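Local coordinates for protein CheA (Treponema denticola, PDB 6Y1Y) that probably relays signals from chemoreceptors to the flagellar motors as a histidine kinase, of which this chain is the dimerization domain, at residues B[50-53]-B[54-58]; B[27-30]-B[31-34]; B[62-65]-B[66-70]; B[78-81]-B[82-85]; B[118-121]-B[122-126]. All blocks are in the same frame, centred on the assembly; numbering follows the deposited sequence.

Overall arrangement
All five contacts are local, between side chains three to five residues apart. Interactions 1, 2 and 3 share helix 7-67, interaction 4 lies on helix 72-87, and interaction 5 belongs to helix 93-125. Interactions 1, 2 and 5 are partly buried, whereas interactions 3 and 4 are surface contacts; every one also meets the second subunit. Interactions 1 and 4, centres about 10 Å apart, join through salt bridges of Lys58 to Asp78 and Glu82, and Tyr62 of interaction 3 reaches Asp78. Interaction 5 is centred about 79 Å from interaction 3. Charge pairing marks interaction 1, a Schellman motif interaction 3 and weakening helix bonds interaction 5; interactions 2 and 4 each hold a water-bridged side-chain pair.

Interaction 1 (B[50-53]-B[54-58]); sequences DKTR and RLLDK
Within helix 7-67 of the dimerization domain, Asp50 and Arg54 form an i to i+4 salt bridge, carried by Asp50 OD2 and Arg54 NH1 at 2.9 Å. The bond is fairly straight, 154° at the hydrogen, but the flat groups do not share a plane: carboxylate and guanidinium are turned 64° apart, and NH1 meets OD2 from above the carboxylate plane. Arg54 gets there by leaving with CG anti to its backbone N (chi1 173°) and then bending at chi3, which folds the guanidinium back over the preceding turn. Lys51 CA lies over one guanidinium face, toward its rim, and Lys51 CG is 3.7 Å from Arg54 NH2. The Lys51 chain runs alongside Arg54 in the same direction, bringing Lys51 NZ to the guanidinium edge, 4.0 Å from Arg54 NH2. On another side of the helix, Thr52 CG2 rests 4.1 Å from Leu56 CD1, while Thr52 OG1 bonds back to Tyr48 O. Arg54 NE forms a second salt bridge, to Glu82 of helix 72-87, and Leu56 packs on Tyr83 of the second subunit. With carboxylates engaging both NH1 and NE, the guanidinium is restrained in rotation, and these acids probably offset the nearby positive charge of Lys51.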
loop_
_atom_site.group_PDB
_atom_site.type_symbol
_atom_site.label_atom_id
_atom_site.label_comp_id
_atom_site.label_asym_id
_atom_site.label_seq_id
_atom_site.Cartn_x
_atom_site.Cartn_y
_atom_site.Cartn_z
ATOM N N ASP B 50 18.827 2.657 -10.558
ATOM C CA ASP B 50 20.184 2.277 -10.958
ATOM C C ASP B 50 20.170 1.585 -12.316
ATOM O O ASP B 50 20.979 1.902 -13.201
ATOM C CB ASP B 50 20.808 1.362 -9.901
ATOM C CG ASP B 50 22.204 0.890 -10.280
ATOM O OD1 ASP B 50 23.102 1.750 -10.397
ATOM O OD2 ASP B 50 22.406 -0.338 -10.467
ATOM N N LYS B 51 19.241 0.651 -12.504
ATOM C CA LYS B 51 19.169 -0.075 -13.769
ATOM C C LYS B 51 18.740 0.841 -14.909
ATOM O O LYS B 51 19.272 0.749 -16.022
ATOM C CB LYS B 51 18.192 -1.240 -13.637
ATOM C CG LYS B 51 18.641 -2.344 -12.682
ATOM C CD LYS B 51 17.749 -3.572 -12.831
ATOM C CE LYS B 51 18.092 -4.665 -11.840
ATOM N NZ LYS B 51 19.452 -5.210 -12.067
ATOM N N THR B 52 17.786 1.739 -14.650
ATOM C CA THR B 52 17.317 2.632 -15.708
ATOM C C THR B 52 18.413 3.594 -16.135
ATOM O O THR B 52 18.655 3.765 -17.335
ATOM C CB THR B 52 16.089 3.401 -15.227
ATOM O OG1 THR B 52 15.020 2.495 -14.959
ATOM C CG2 THR B 52 15.634 4.415 -16.278
ATOM N N ARG B 53 19.136 4.175 -15.169
ATOM C CA ARG B 53 20.281 5.014 -15.507
ATOM C C ARG B 53 21.307 4.239 -16.322
ATOM O O ARG B 53 21.841 4.753 -17.314
ATOM C CB ARG B 53 20.919 5.576 -14.237
ATOM C CG ARG B 53 20.194 6.782 -13.651
ATOM C CD ARG B 53 21.025 7.441 -12.544
ATOM N NE ARG B 53 21.331 6.507 -11.461
ATOM C CZ ARG B 53 20.600 6.368 -10.358
ATOM N NH1 ARG B 53 19.514 7.110 -10.178
ATOM N NH2 ARG B 53 20.959 5.484 -9.434
ATOM N N ARG B 54 21.574 2.988 -15.941
ATOM C CA ARG B 54 22.570 2.205 -16.668
ATOM C C ARG B 54 22.120 1.915 -18.099
ATOM O O ARG B 54 22.917 2.023 -19.040
ATOM C CB ARG B 54 22.851 0.909 -15.908
ATOM C CG ARG B 54 23.750 -0.063 -16.648
ATOM C CD ARG B 54 24.404 -1.037 -15.677
ATOM N NE ARG B 54 23.439 -1.882 -14.979
ATOM C CZ ARG B 54 23.155 -1.778 -13.689
ATOM N NH1 ARG B 54 23.763 -0.861 -12.941
ATOM N NH2 ARG B 54 22.267 -2.598 -13.135
ATOM N N LEU B 55 20.847 1.552 -18.287
ATOM C CA LEU B 55 20.351 1.288 -19.639
ATOM C C LEU B 55 20.412 2.539 -20.517
ATOM O O LEU B 55 20.803 2.470 -21.693
ATOM C CB LEU B 55 18.929 0.745 -19.560
ATOM C CG LEU B 55 18.246 0.472 -20.901
ATOM C CD1 LEU B 55 19.034 -0.538 -21.718
ATOM C CD2 LEU B 55 16.829 -0.007 -20.664
ATOM N N LEU B 56 19.998 3.683 -19.974
ATOM C CA LEU B 56 20.042 4.941 -20.714
ATOM C C LEU B 56 21.472 5.327 -21.067
ATOM O O LEU B 56 21.721 5.883 -22.141
ATOM C CB LEU B 56 19.376 6.047 -19.895
ATOM C CG LEU B 56 17.863 5.900 -19.746
ATOM C CD1 LEU B 56 17.308 7.032 -18.890
ATOM C CD2 LEU B 56 17.184 5.835 -21.116
ATOM N N ASP B 57 22.419 5.100 -20.154
ATOM C CA ASP B 57 23.810 5.413 -20.459
ATOM C C ASP B 57 24.388 4.449 -21.483
ATOM O O ASP B 57 25.110 4.863 -22.402
ATOM C CB ASP B 57 24.643 5.353 -19.182
ATOM C CG ASP B 57 26.095 5.692 -19.433
ATOM O OD1 ASP B 57 26.343 6.790 -19.967
ATOM O OD2 ASP B 57 26.977 4.866 -19.114
ATOM N N LYS B 58 24.001 3.174 -21.407
ATOM C CA LYS B 58 24.579 2.194 -22.312
ATOM C C LYS B 58 24.115 2.373 -23.745
ATOM O O LYS B 58 24.879 2.086 -24.669
ATOM C CB LYS B 58 24.224 0.786 -21.847
ATOM C CG LYS B 58 25.121 0.264 -20.766
ATOM C CD LYS B 58 24.729 -1.142 -20.347
ATOM C CE LYS B 58 25.826 -1.744 -19.476
ATOM N NZ LYS B 58 25.569 -3.181 -19.143
#

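Interaction 2 (B[27-30]-B[31-34]); sequences LNQS and TIEF
The Phe34 ring meets Ser30 O obliquely, with ring atom CD2 3.2 Å from that oxygen, while Phe34 N hydrogen-bonds to the same carbonyl. A second flat group, the Asn28 amide, has its ND2 3.7 Å from Ile32 CD1, and the Gln29 amide brings OE1 to 3.5 Å from the same methyl, so Ile32 CD1 touches both amides. Gln29 and Ile32 run side by side, whereas the Asn28 chain crosses that of Ile32. Asn28 O is gripped twice: by Ile32 N and by the Thr31 hydroxyl, whose OG1 donates at 2.6 Å from Asn28 O. That short bond lies in the carbonyl plane on a lone pair, and it is possible because OG1 sits between the backbone N and the carbonyl carbon (chi1 71°). Ser30 and Glu33 are joined through water, with Ser30 OG donating to it at 2.5 Å and the water donating to Glu33 OE1 at 2.7 Å. The stretch belongs to helix 7-67 in the dimer's helical bundle. Leu27 packs on Phe104 and Ser107 of helix 93-125, and Glu33 and Phe34 on Ala100. Phe34 also stacks with Phe34 of the second subunit, whose Phe104 covers Ser30 and Thr31.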
loop_
_atom_site.group_PDB
_atom_site.type_symbol
_atom_site.label_atom_id
_atom_site.label_comp_id
_atom_site.label_asym_id
_atom_site.label_seq_id
_atom_site.Cartn_x
_atom_site.Cartn_y
_atom_site.Cartn_z
ATOM N N LEU B 27 -6.120 -5.933 11.652
ATOM C CA LEU B 27 -5.779 -4.620 11.117
ATOM C C LEU B 27 -4.347 -4.255 11.467
ATOM O O LEU B 27 -3.639 -3.658 10.651
ATOM C CB LEU B 27 -6.751 -3.562 11.648
ATOM C CG LEU B 27 -8.152 -3.665 11.050
ATOM C CD1 LEU B 27 -9.162 -2.903 11.884
ATOM C CD2 LEU B 27 -8.167 -3.156 9.608
ATOM N N ASN B 28 -3.896 -4.609 12.675
ATOM C CA ASN B 28 -2.501 -4.374 13.028
ATOM C C ASN B 28 -1.560 -5.103 12.072
ATOM O O ASN B 28 -0.570 -4.528 11.612
ATOM C CB ASN B 28 -2.240 -4.802 14.473
ATOM C CG ASN B 28 -0.799 -4.588 14.891
ATOM O OD1 ASN B 28 -0.296 -3.452 14.918
ATOM N ND2 ASN B 28 -0.116 -5.683 15.206
ATOM N N GLN B 29 -1.863 -6.363 11.745
ATOM C CA GLN B 29 -1.028 -7.085 10.794
ATOM C C GLN B 29 -1.047 -6.416 9.428
ATOM O O GLN B 29 -0.027 -6.415 8.728
ATOM C CB GLN B 29 -1.470 -8.540 10.712
ATOM C CG GLN B 29 -1.077 -9.342 11.961
ATOM C CD GLN B 29 0.417 -9.253 12.275
ATOM O OE1 GLN B 29 0.813 -8.829 13.359
ATOM N NE2 GLN B 29 1.247 -9.648 11.320
ATOM N N SER B 30 -2.180 -5.811 9.052
ATOM C CA SER B 30 -2.230 -5.108 7.770
ATOM C C SER B 30 -1.366 -3.858 7.797
ATOM O O SER B 30 -0.747 -3.520 6.786
ATOM C CB SER B 30 -3.666 -4.724 7.422
ATOM O OG SER B 30 -4.378 -5.810 6.848
ATOM N N THR B 31 -1.272 -3.166 8.942
ATOM C CA THR B 31 -0.351 -2.028 8.990
ATOM C C THR B 31 1.086 -2.497 8.791
ATOM O O THR B 31 1.882 -1.809 8.141
ATOM C CB THR B 31 -0.467 -1.241 10.303
ATOM O OG1 THR B 31 0.076 -2.016 11.380
ATOM C CG2 THR B 31 -1.917 -0.855 10.597
ATOM N N ILE B 32 1.433 -3.660 9.349
ATOM C CA ILE B 32 2.781 -4.202 9.192
ATOM C C ILE B 32 3.009 -4.627 7.753
ATOM O O ILE B 32 4.092 -4.415 7.187
ATOM C CB ILE B 32 2.996 -5.363 10.178
ATOM C CG1 ILE B 32 3.010 -4.822 11.610
ATOM C CG2 ILE B 32 4.284 -6.098 9.852
ATOM C CD1 ILE B 32 2.517 -5.820 12.635
ATOM N N GLU B 33 1.989 -5.219 7.133
ATOM C CA GLU B 33 2.099 -5.622 5.735
ATOM C C GLU B 33 2.388 -4.424 4.839
ATOM O O GLU B 33 3.267 -4.485 3.965
ATOM C CB GLU B 33 0.812 -6.329 5.310
ATOM C CG GLU B 33 0.839 -6.913 3.925
ATOM C CD GLU B 33 -0.270 -7.920 3.688
ATOM O OE1 GLU B 33 -1.269 -7.918 4.441
ATOM O OE2 GLU B 33 -0.142 -8.717 2.733
ATOM N N PHE B 34 1.683 -3.310 5.055
ATOM C CA PHE B 34 1.924 -2.148 4.210
ATOM C C PHE B 34 3.253 -1.483 4.545
ATOM O O PHE B 34 3.895 -0.914 3.655
ATOM C CB PHE B 34 0.774 -1.147 4.319
ATOM C CG PHE B 34 -0.471 -1.575 3.592
ATOM C CD1 PHE B 34 -0.459 -1.763 2.214
ATOM C CD2 PHE B 34 -1.663 -1.754 4.286
ATOM C CE1 PHE B 34 -1.605 -2.157 1.543
ATOM C CE2 PHE B 34 -2.811 -2.155 3.626
ATOM C CZ PHE B 34 -2.783 -2.352 2.252
HETATM O O HOH W 1 -3.312 -6.237 4.612
#

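Interaction 3 (B[62-65]-B[66-70]); sequences YLEK and IQQGY
Lys65 O is the polar atom on which the end of helix 7-67 closes: Tyr70 N bonds to it at 3.0 Å with a nearly straight 162° at the hydrogen, and Gln68 N adds a weak bond at 3.1 Å. The carbonyl before it, Glu64 O, takes Gln68 N at 2.9 Å, so this one N-H is shared between successive carbonyls. Gly69 N returns to Ile66 O, and with the bond from Tyr70 N to Lys65 O and the positive phi of Gly69 (95°) this makes a Schellman motif. Having no CB, Gly69 adopts this positive phi without crowding Gln68 O. Beyond the turn, the Tyr70 ring folds back over Lys65. Lys65 CB lies over one face in a CH-pi contact, 4.0 Å from the ring centroid and 20° off its normal. The aliphatic chain then runs across that ring, and Lys65 NZ reaches Tyr70 OH at 3.3 Å in a weak hydrogen bond. Gln68 crosses Glu64, its NE2 3.3 Å from Glu64 CG, with the amide and carboxylate planes nearly parallel. The turn leads toward helix 72-87, where Tyr62 packs on Ile75 and Val79, with Tyr62 OH bonded to Asp78, and Ile66 packs on Ile72 and Ile75. Leu63 and Ile66 meet Tyr62 and Leu63 of the second subunit.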
loop_
_atom_site.group_PDB
_atom_site.type_symbol
_atom_site.label_atom_id
_atom_site.label_comp_id
_atom_site.label_asym_id
_atom_site.label_seq_id
_atom_site.Cartn_x
_atom_site.Cartn_y
_atom_site.Cartn_z
ATOM N N TYR B 62 26.663 1.990 -26.707
ATOM C CA TYR B 62 26.632 0.756 -27.485
ATOM C C TYR B 62 26.447 1.022 -28.970
ATOM O O TYR B 62 26.968 0.269 -29.796
ATOM C CB TYR B 62 25.548 -0.170 -26.945
ATOM C CG TYR B 62 25.975 -0.912 -25.701
ATOM C CD1 TYR B 62 27.173 -0.616 -25.057
ATOM C CD2 TYR B 62 25.173 -1.906 -25.177
ATOM C CE1 TYR B 62 27.562 -1.306 -23.919
ATOM C CE2 TYR B 62 25.549 -2.605 -24.042
ATOM C CZ TYR B 62 26.747 -2.299 -23.424
ATOM O OH TYR B 62 27.136 -2.993 -22.299
ATOM N N LEU B 63 25.669 2.047 -29.331
ATOM C CA LEU B 63 25.553 2.402 -30.743
ATOM C C LEU B 63 26.909 2.793 -31.301
ATOM O O LEU B 63 27.289 2.369 -32.401
ATOM C CB LEU B 63 24.565 3.556 -30.913
ATOM C CG LEU B 63 23.116 3.228 -30.581
ATOM C CD1 LEU B 63 22.273 4.503 -30.423
ATOM C CD2 LEU B 63 22.548 2.305 -31.645
ATOM N N GLU B 64 27.655 3.607 -30.551
ATOM C CA GLU B 64 29.012 3.957 -30.955
ATOM C C GLU B 64 29.878 2.712 -31.115
ATOM O O GLU B 64 30.644 2.596 -32.077
ATOM C CB GLU B 64 29.624 4.909 -29.929
ATOM C CG GLU B 64 30.888 5.606 -30.379
ATOM C CD GLU B 64 31.084 6.929 -29.663
ATOM O OE1 GLU B 64 31.287 6.910 -28.428
ATOM O OE2 GLU B 64 31.036 7.982 -30.334
ATOM N N LYS B 65 29.759 1.758 -30.192
ATOM C CA LYS B 65 30.586 0.558 -30.268
ATOM C C LYS B 65 30.237 -0.290 -31.488
ATOM O O LYS B 65 31.120 -0.915 -32.085
ATOM C CB LYS B 65 30.483 -0.229 -28.965
ATOM C CG LYS B 65 31.138 0.528 -27.814
ATOM C CD LYS B 65 30.937 -0.152 -26.486
ATOM C CE LYS B 65 32.071 0.174 -25.528
ATOM N NZ LYS B 65 33.211 0.826 -26.229
ATOM N N ILE B 66 28.956 -0.371 -31.852
ATOM C CA ILE B 66 28.604 -1.072 -33.081
ATOM C C ILE B 66 29.310 -0.424 -34.270
ATOM O O ILE B 66 29.866 -1.114 -35.137
ATOM C CB ILE B 66 27.074 -1.088 -33.270
ATOM C CG1 ILE B 66 26.414 -2.028 -32.255
ATOM C CG2 ILE B 66 26.708 -1.496 -34.695
ATOM C CD1 ILE B 66 24.910 -1.856 -32.161
ATOM N N GLN B 67 29.335 0.911 -34.302
ATOM C CA GLN B 67 30.003 1.632 -35.383
ATOM C C GLN B 67 31.505 1.423 -35.370
ATOM O O GLN B 67 32.150 1.486 -36.425
ATOM C CB GLN B 67 29.701 3.121 -35.285
ATOM C CG GLN B 67 28.385 3.482 -35.863
ATOM C CD GLN B 67 28.125 2.808 -37.191
ATOM O OE1 GLN B 67 27.459 1.772 -37.249
ATOM N NE2 GLN B 67 28.647 3.388 -38.265
ATOM N N GLN B 68 32.082 1.193 -34.197
ATOM C CA GLN B 68 33.506 0.932 -34.103
ATOM C C GLN B 68 33.856 -0.518 -34.413
ATOM O O GLN B 68 35.038 -0.876 -34.364
ATOM C CB GLN B 68 34.012 1.326 -32.712
ATOM C CG GLN B 68 33.847 2.819 -32.424
ATOM C CD GLN B 68 34.021 3.172 -30.959
ATOM O OE1 GLN B 68 34.158 2.296 -30.108
ATOM N NE2 GLN B 68 34.024 4.469 -30.661
ATOM N N GLY B 69 32.875 -1.350 -34.757
ATOM C CA GLY B 69 33.140 -2.714 -35.160
ATOM C C GLY B 69 33.029 -3.780 -34.093
ATOM O O GLY B 69 33.483 -4.904 -34.328
ATOM N N TYR B 70 32.470 -3.469 -32.926
ATOM C CA TYR B 70 32.294 -4.466 -31.876
ATOM C C TYR B 70 31.366 -5.593 -32.334
ATOM O O TYR B 70 30.573 -5.444 -33.270
ATOM C CB TYR B 70 31.714 -3.824 -30.613
ATOM C CG TYR B 70 32.717 -3.202 -29.664
ATOM C CD1 TYR B 70 33.524 -2.141 -30.056
ATOM C CD2 TYR B 70 32.828 -3.658 -28.354
ATOM C CE1 TYR B 70 34.425 -1.559 -29.172
ATOM C CE2 TYR B 70 33.718 -3.086 -27.470
ATOM C CZ TYR B 70 34.517 -2.040 -27.882
ATOM O OH TYR B 70 35.404 -1.479 -26.987
#

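Interaction 4 (B[78-81]-B[82-85]); sequences DVLN and EYSS
Ser84 and Ser85 turn their hydroxyls toward the carbonyls of Leu80 and Asn81 in the preceding turn of helix 72-87. The Ser84 hydroxyl is placed between the backbone N and the carbonyl carbon (chi1 55°), which swings OG back to lie 3.2 Å from Leu80 O and 3.3 Å from Asn81 O. A water also bridges the turn, 2.7 Å from Ser84 OG and donating to Asn81 OD1 at 2.8 Å. Ser85 takes a different rotamer, OG lying beside its own N and opposite the carbonyl carbon (chi1 -76°), and makes a weak hydrogen bond to Asn81 O at 3.3 Å. Its backbone N bonds to that same oxygen, as Ser84 N does to Leu80 O. Tyr83 has the extended first torsion, CG trans to N, and its ring turns an edge to Leu80 O, which lies near the ring plane. Leu80 CD2 comes within 4.4 Å of Tyr83 CD2, a loose apolar contact. With chi1 -69°, Glu82 CG lies beside its own N and rests 3.3 Å from Asp78 O; the bend at chi2 then turns the carboxylate. The acids Asp78 and Glu82 stay close, OD2 to OE2 at 4.3 Å, a proximity probably eased by Lys58, which bridges to both. Salt bridges from helix 7-67 thus tie this surface of helix 72-87 to its neighbour in the same chain. Val79, Leu80 and Tyr83 pack on Leu56 of the second subunit.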
loop_
_atom_site.group_PDB
_atom_site.type_symbol
_atom_site.label_atom_id
_atom_site.label_comp_id
_atom_site.label_asym_id
_atom_site.label_seq_id
_atom_site.Cartn_x
_atom_site.Cartn_y
_atom_site.Cartn_z
ATOM N N ASP B 78 23.486 -7.859 -24.411
ATOM C CA ASP B 78 23.615 -7.142 -23.151
ATOM C C ASP B 78 22.463 -6.167 -22.953
ATOM O O ASP B 78 21.967 -6.022 -21.832
ATOM C CB ASP B 78 24.968 -6.440 -23.048
ATOM C CG ASP B 78 25.295 -6.033 -21.623
ATOM O OD1 ASP B 78 25.347 -6.908 -20.727
ATOM O OD2 ASP B 78 25.479 -4.827 -21.375
ATOM N N VAL B 79 22.029 -5.484 -24.020
ATOM C CA VAL B 79 20.879 -4.595 -23.909
ATOM C C VAL B 79 19.657 -5.385 -23.475
ATOM O O VAL B 79 18.917 -4.956 -22.584
ATOM C CB VAL B 79 20.633 -3.843 -25.231
ATOM C CG1 VAL B 79 19.334 -3.038 -25.152
ATOM C CG2 VAL B 79 21.794 -2.932 -25.501
ATOM N N LEU B 80 19.428 -6.554 -24.086
ATOM C CA LEU B 80 18.268 -7.374 -23.731
ATOM C C LEU B 80 18.359 -7.871 -22.293
ATOM O O LEU B 80 17.340 -7.975 -21.601
ATOM C CB LEU B 80 18.137 -8.558 -24.702
ATOM C CG LEU B 80 17.609 -8.159 -26.082
ATOM C CD1 LEU B 80 17.768 -9.300 -27.067
ATOM C CD2 LEU B 80 16.144 -7.722 -25.982
ATOM N N ASN B 81 19.569 -8.193 -21.835
ATOM C CA ASN B 81 19.758 -8.671 -20.466
ATOM C C ASN B 81 19.517 -7.560 -19.454
ATOM O O ASN B 81 18.926 -7.802 -18.395
ATOM C CB ASN B 81 21.144 -9.287 -20.312
ATOM C CG ASN B 81 21.234 -10.630 -20.998
ATOM O OD1 ASN B 81 20.213 -11.274 -21.243
ATOM N ND2 ASN B 81 22.443 -11.051 -21.341
ATOM N N GLU B 82 19.954 -6.336 -19.764
ATOM C CA GLU B 82 19.664 -5.207 -18.886
ATOM C C GLU B 82 18.163 -4.980 -18.849
ATOM O O GLU B 82 17.569 -4.790 -17.776
ATOM C CB GLU B 82 20.361 -3.939 -19.395
ATOM C CG GLU B 82 21.880 -3.910 -19.289
ATOM C CD GLU B 82 22.391 -3.509 -17.909
ATOM O OE1 GLU B 82 21.563 -3.222 -17.028
ATOM O OE2 GLU B 82 23.620 -3.503 -17.715
ATOM N N TYR B 83 17.522 -5.124 -20.010
ATOM C CA TYR B 83 16.107 -4.835 -20.133
ATOM C C TYR B 83 15.280 -5.849 -19.354
ATOM O O TYR B 83 14.363 -5.473 -18.621
ATOM C CB TYR B 83 15.757 -4.858 -21.620
ATOM C CG TYR B 83 14.308 -4.962 -22.014
ATOM C CD1 TYR B 83 13.455 -3.895 -21.844
ATOM C CD2 TYR B 83 13.830 -6.099 -22.670
ATOM C CE1 TYR B 83 12.146 -3.968 -22.243
ATOM C CE2 TYR B 83 12.531 -6.180 -23.090
ATOM C CZ TYR B 83 11.692 -5.104 -22.879
ATOM O OH TYR B 83 10.384 -5.189 -23.281
ATOM N N SER B 84 15.617 -7.135 -19.452
ATOM C CA SER B 84 14.834 -8.101 -18.685
ATOM C C SER B 84 15.062 -7.948 -17.185
ATOM O O SER B 84 14.126 -8.138 -16.398
ATOM C CB SER B 84 15.120 -9.531 -19.149
ATOM O OG SER B 84 16.486 -9.858 -19.099
ATOM N N SER B 85 16.275 -7.582 -16.759
ATOM C CA SER B 85 16.475 -7.328 -15.335
ATOM C C SER B 85 15.612 -6.161 -14.872
ATOM O O SER B 85 15.022 -6.197 -13.787
ATOM C CB SER B 85 17.945 -7.020 -15.055
ATOM O OG SER B 85 18.752 -8.195 -15.086
HETATM O O HOH W 2 17.461 -11.435 -21.036
#

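Interaction 5 (B[118-121]-B[122-126]); sequences LQEG and VMKIR
Glu120 and Lys124 run side by side and point the same way, with 4.1 Å between Glu120 OE1 and Lys124 NZ. At that separation the attraction between the two charges is probably modest; bends at chi2 in both chains, and at chi4 in the lysine, place the charged ends. Met123 turns its thioether back along the helix: CG lies 3.2 Å from Gln119 O, and SD stands 4.2 Å from Gln119 CG. Val122 sets its CG2 branch, anti to the carbonyl carbon, 3.3 Å from Leu118 O, the carbonyl that its own N binds. These residues form the last turns of helix 93-125 in the dimerization domain, where Leu118 packs on Leu16 and Thr20 of helix 7-67, and Val122 and Ile125 on Leu13. Toward the end the bonding slackens: Ile125 N reaches Gly121 O only weakly at 3.4 Å, and Ile125 CG2 leans on the same oxygen at 3.2 Å. Past it, Arg126 folds back so that NE donates to Met123 O at 3.1 Å, nearly straight at 170°, in the carbonyl plane on a lone pair and in the plane of the guanidinium. Leu14 of the second subunit meets Val122, Met123 and Arg126.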
loop_
_atom_site.group_PDB
_atom_site.type_symbol
_atom_site.label_atom_id
_atom_site.label_comp_id
_atom_site.label_asym_id
_atom_site.label_seq_id
_atom_site.Cartn_x
_atom_site.Cartn_y
_atom_site.Cartn_z
ATOM N N LEU B 118 -22.210 -3.074 17.989
ATOM C CA LEU B 118 -21.822 -2.520 19.285
ATOM C C LEU B 118 -22.692 -1.331 19.657
ATOM O O LEU B 118 -23.085 -1.180 20.820
ATOM C CB LEU B 118 -20.352 -2.105 19.271
ATOM C CG LEU B 118 -19.280 -3.175 19.475
ATOM C CD1 LEU B 118 -17.925 -2.597 19.089
ATOM C CD2 LEU B 118 -19.256 -3.692 20.903
ATOM N N GLN B 119 -22.990 -0.467 18.685
ATOM C CA GLN B 119 -23.765 0.733 18.978
ATOM C C GLN B 119 -25.143 0.365 19.503
ATOM O O GLN B 119 -25.574 0.853 20.554
ATOM C CB GLN B 119 -23.875 1.596 17.726
ATOM C CG GLN B 119 -24.433 2.981 17.960
ATOM C CD GLN B 119 -23.900 3.982 16.954
ATOM O OE1 GLN B 119 -22.869 4.616 17.179
ATOM N NE2 GLN B 119 -24.595 4.119 15.831
ATOM N N GLU B 120 -25.837 -0.531 18.802
ATOM C CA GLU B 120 -27.157 -0.940 19.265
ATOM C C GLU B 120 -27.053 -1.784 20.528
ATOM O O GLU B 120 -27.885 -1.659 21.433
ATOM C CB GLU B 120 -27.891 -1.697 18.161
ATOM C CG GLU B 120 -28.028 -0.908 16.867
ATOM C CD GLU B 120 -29.176 0.094 16.899
ATOM O OE1 GLU B 120 -29.784 0.287 17.977
ATOM O OE2 GLU B 120 -29.465 0.695 15.838
ATOM N N GLY B 121 -26.023 -2.628 20.619
ATOM C CA GLY B 121 -25.880 -3.486 21.785
ATOM C C GLY B 121 -25.662 -2.712 23.070
ATOM O O GLY B 121 -26.278 -3.003 24.099
ATOM N N VAL B 122 -24.771 -1.719 23.037
ATOM C CA VAL B 122 -24.481 -0.965 24.251
ATOM C C VAL B 122 -25.651 -0.062 24.617
ATOM O O VAL B 122 -25.917 0.168 25.804
ATOM C CB VAL B 122 -23.170 -0.174 24.091
ATOM C CG1 VAL B 122 -22.933 0.731 25.285
ATOM C CG2 VAL B 122 -22.000 -1.143 23.943
ATOM N N MET B 123 -26.410 0.412 23.628
ATOM C CA MET B 123 -27.501 1.324 23.958
ATOM C C MET B 123 -28.660 0.578 24.596
ATOM O O MET B 123 -29.302 1.089 25.521
ATOM C CB MET B 123 -28.002 2.027 22.696
ATOM C CG MET B 123 -27.142 3.166 22.167
ATOM S SD MET B 123 -27.705 3.735 20.540
ATOM C CE MET B 123 -28.842 5.031 21.014
ATOM N N LYS B 124 -28.875 -0.665 24.184
ATOM C CA LYS B 124 -29.992 -1.464 24.668
ATOM C C LYS B 124 -29.746 -2.119 26.020
ATOM O O LYS B 124 -30.710 -2.596 26.630
ATOM C CB LYS B 124 -30.369 -2.513 23.623
ATOM C CG LYS B 124 -31.255 -1.943 22.516
ATOM C CD LYS B 124 -32.342 -1.019 23.095
ATOM C CE LYS B 124 -32.931 -0.077 22.047
ATOM N NZ LYS B 124 -31.910 0.791 21.398
ATOM N N ILE B 125 -28.503 -2.178 26.505
ATOM C CA ILE B 125 -28.310 -2.711 27.851
ATOM C C ILE B 125 -28.874 -1.757 28.895
ATOM O O ILE B 125 -29.209 -2.184 30.005
ATOM C CB ILE B 125 -26.828 -3.030 28.143
ATOM C CG1 ILE B 125 -25.997 -1.747 28.237
ATOM C CG2 ILE B 125 -26.272 -4.003 27.116
ATOM C CD1 ILE B 125 -24.668 -1.929 28.934
ATOM N N ARG B 126 -28.962 -0.462 28.583
ATOM C CA ARG B 126 -29.456 0.538 29.531
ATOM C C ARG B 126 -30.938 0.333 29.822
ATOM O O ARG B 126 -31.786 0.471 28.934
ATOM C CB ARG B 126 -29.213 1.944 28.997
ATOM C CG ARG B 126 -27.747 2.320 28.889
ATOM C CD ARG B 126 -27.608 3.668 28.222
ATOM N NE ARG B 126 -28.250 3.649 26.915
ATOM C CZ ARG B 126 -28.451 4.722 26.163
ATOM N NH1 ARG B 126 -28.055 5.921 26.581
ATOM N NH2 ARG B 126 -29.049 4.590 24.990
#